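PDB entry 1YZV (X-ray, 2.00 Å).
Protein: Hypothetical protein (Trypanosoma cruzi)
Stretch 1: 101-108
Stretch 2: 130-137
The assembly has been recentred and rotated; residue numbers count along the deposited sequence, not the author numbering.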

# COMPACT_ATOMS: atom_id res chain seq x y z
N VAL A 101 33.34 0.92 1.84
CA VAL A 101 32.24 0.90 2.81
C VAL A 101 32.03 -0.46 3.47
O VAL A 101 31.73 -0.54 4.67
CB VAL A 101 30.93 1.37 2.13
CG1 VAL A 101 29.69 1.13 3.02
CG2 VAL A 101 31.09 2.83 1.75
N MET A 102 32.34 -1.53 2.74
CA MET A 102 32.06 -2.88 3.19
C MET A 102 32.69 -3.27 4.54
O MET A 102 32.01 -3.88 5.34
CB MET A 102 32.43 -3.89 2.08
CG MET A 102 31.48 -3.84 0.91
SD MET A 102 29.85 -4.55 1.29
CE MET A 102 30.15 -6.32 1.21
N PRO A 103 33.96 -2.89 4.81
CA PRO A 103 34.55 -3.19 6.13
C PRO A 103 33.90 -2.44 7.32
O PRO A 103 34.27 -2.68 8.50
CB PRO A 103 36.01 -2.74 5.99
CG PRO A 103 36.22 -2.44 4.51
CD PRO A 103 34.88 -2.13 3.95
N LEU A 104 33.01 -1.51 7.02
CA LEU A 104 32.30 -0.75 8.05
C LEU A 104 30.96 -1.36 8.42
O LEU A 104 30.47 -1.13 9.52
CB LEU A 104 32.09 0.70 7.60
CG LEU A 104 33.10 1.78 8.02
CD1 LEU A 104 34.42 1.27 8.37
CD2 LEU A 104 33.21 2.85 6.94
N VAL A 105 30.36 -2.11 7.50
CA VAL A 105 29.02 -2.65 7.69
C VAL A 105 28.96 -4.16 7.54
O VAL A 105 28.05 -4.79 8.06
CB VAL A 105 28.03 -1.97 6.65
CG1 VAL A 105 28.37 -2.32 5.21
CG2 VAL A 105 26.60 -2.36 6.92
N ASP A 106 29.89 -4.75 6.79
CA ASP A 106 29.91 -6.22 6.62
C ASP A 106 30.53 -6.87 7.87
O ASP A 106 31.51 -7.60 7.78
CB ASP A 106 30.71 -6.59 5.37
CG ASP A 106 30.54 -8.03 4.94
OD1 ASP A 106 29.49 -8.67 5.22
OD2 ASP A 106 31.42 -8.47 4.17
N LEU A 107 29.98 -6.55 9.03
CA LEU A 107 30.39 -7.13 10.34
C LEU A 107 29.11 -7.61 11.00
O LEU A 107 28.09 -6.94 10.92
CB LEU A 107 31.05 -6.06 11.22
CG LEU A 107 32.29 -5.34 10.66
CD1 LEU A 107 32.61 -4.03 11.39
CD2 LEU A 107 33.49 -6.29 10.73
N PRO A 108 29.13 -8.78 11.66
CA PRO A 108 27.90 -9.32 12.27
C PRO A 108 27.24 -8.39 13.32
O PRO A 108 26.03 -8.36 13.40
CB PRO A 108 28.38 -10.64 12.89
CG PRO A 108 29.76 -10.44 13.18
CD PRO A 108 30.27 -9.66 11.96
N ALA A 130 20.78 -3.67 -2.06
CA ALA A 130 22.09 -4.26 -1.76
C ALA A 130 22.24 -4.70 -0.28
O ALA A 130 22.73 -5.79 0.01
CB ALA A 130 23.20 -3.27 -2.14
N LEU A 131 21.73 -3.88 0.65
CA LEU A 131 21.71 -4.22 2.05
C LEU A 131 20.81 -5.41 2.33
O LEU A 131 21.14 -6.30 3.11
CB LEU A 131 21.28 -3.01 2.92
CG LEU A 131 22.33 -1.90 2.95
CD1 LEU A 131 21.71 -0.62 3.47
CD2 LEU A 131 23.54 -2.33 3.84
N LEU A 132 19.70 -5.50 1.61
CA LEU A 132 18.84 -6.65 1.79
C LEU A 132 19.54 -7.91 1.30
O LEU A 132 19.40 -8.96 1.93
CB LEU A 132 17.52 -6.48 1.06
CG LEU A 132 16.46 -5.56 1.68
CD1 LEU A 132 15.25 -5.56 0.78
CD2 LEU A 132 16.11 -6.04 3.11
N ASP A 133 20.31 -7.80 0.23
CA ASP A 133 21.12 -8.91 -0.21
C ASP A 133 22.13 -9.36 0.82
O ASP A 133 22.52 -10.51 0.78
CB ASP A 133 21.86 -8.60 -1.51
CG ASP A 133 20.95 -8.62 -2.70
OD1 ASP A 133 19.91 -9.31 -2.62
OD2 ASP A 133 21.29 -7.98 -3.73
N MET A 134 22.63 -8.45 1.65
CA MET A 134 23.56 -8.78 2.74
C MET A 134 22.87 -9.25 4.04
O MET A 134 23.52 -9.36 5.08
CB MET A 134 24.37 -7.55 3.10
CG MET A 134 25.31 -7.12 2.03
SD MET A 134 26.09 -5.54 2.39
CE MET A 134 27.00 -5.96 3.87
N LYS A 135 21.54 -9.38 3.99
CA LYS A 135 20.71 -9.78 5.12
C LYS A 135 20.79 -8.80 6.28
O LYS A 135 20.71 -9.19 7.44
CB LYS A 135 21.00 -11.23 5.54
CG LYS A 135 20.79 -12.24 4.40
CD LYS A 135 21.08 -13.67 4.89
CE LYS A 135 21.24 -14.73 3.73
NZ LYS A 135 21.83 -16.07 4.22
N LYS A 136 20.88 -7.51 5.96
CA LYS A 136 20.81 -6.47 6.97
C LYS A 136 19.37 -5.94 7.04
O LYS A 136 18.65 -5.95 6.05
CB LYS A 136 21.77 -5.33 6.63
CG LYS A 136 23.24 -5.73 6.40
CD LYS A 136 23.88 -6.25 7.66
CE LYS A 136 25.34 -6.60 7.47
NZ LYS A 136 25.98 -6.95 8.80
N LYS A 137 18.99 -5.41 8.20
CA LYS A 137 17.76 -4.64 8.36
C LYS A 137 18.05 -3.26 7.86
O LYS A 137 19.15 -2.73 8.07
CB LYS A 137 17.36 -4.59 9.86
CG LYS A 137 16.05 -3.74 10.13
CD LYS A 137 15.67 -3.74 11.63
CE LYS A 137 14.96 -5.05 12.07
NZ LYS A 137 15.26 -5.39 13.51
O HOH W 1 27.83 -8.84 7.69
O HOH W 2 24.46 -8.55 10.55

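Stretch 2 opens with the last turn of a helix that begins earlier in the chain, and Leu131 is its first residue to meet stretch 1. Its CA-to-CB bond points sideways, but the end of the side chain comes nearer. CD2 of Leu131 lies 4.3 Å from CG2 of Val105. Both residues are buried, and their branched, apolar side chains pack against each other.

Leu132 and Asp133 are out of reach. Met134 follows, with its CA-to-CB bond toward stretch 1, and it has the largest area covered by the other stretch. Chi1 is m, chi2 is t and chi3 is p. The long, flexible side chain reaches several neighbours. Its SD is 4.0 Å from SD of Met102, whose own side chain, m at all three chi angles, ends nearer than its sideways CB suggests. CE of Met134 is 4.1 Å from CG1 of Val105 and 3.9 Å from OD1 of Asp106, so the methyl group touches both an apolar and a polar residue.

Lys135 is the first residue after the helix to leave helical phi/psi. Its phi is positive, in a Schellman motif. The backbone bond from N of Lys136 to O of Leu131, 3.1 Å, belongs to this turn. Lys135 itself makes no contact with stretch 1.

The CA-to-CB bond of Lys136 points toward stretch 1. After m at chi1 and chi2, its chain is extended through chi3 and chi4, which carries the amine to the backbone of stretch 1. NZ of Lys136 donates a hydrogen bond to O of Val105 at 3.1 Å. O of Leu107 lies 3.0 Å from NZ of Lys136. Two waters accept from the amine. Water 1 donates in turn to OD1 of Asp106, and water 2 to O of Pro108. A lysine suits this place because its long aliphatic chain ends in a donor with several protons. Lys137 lies beyond reach.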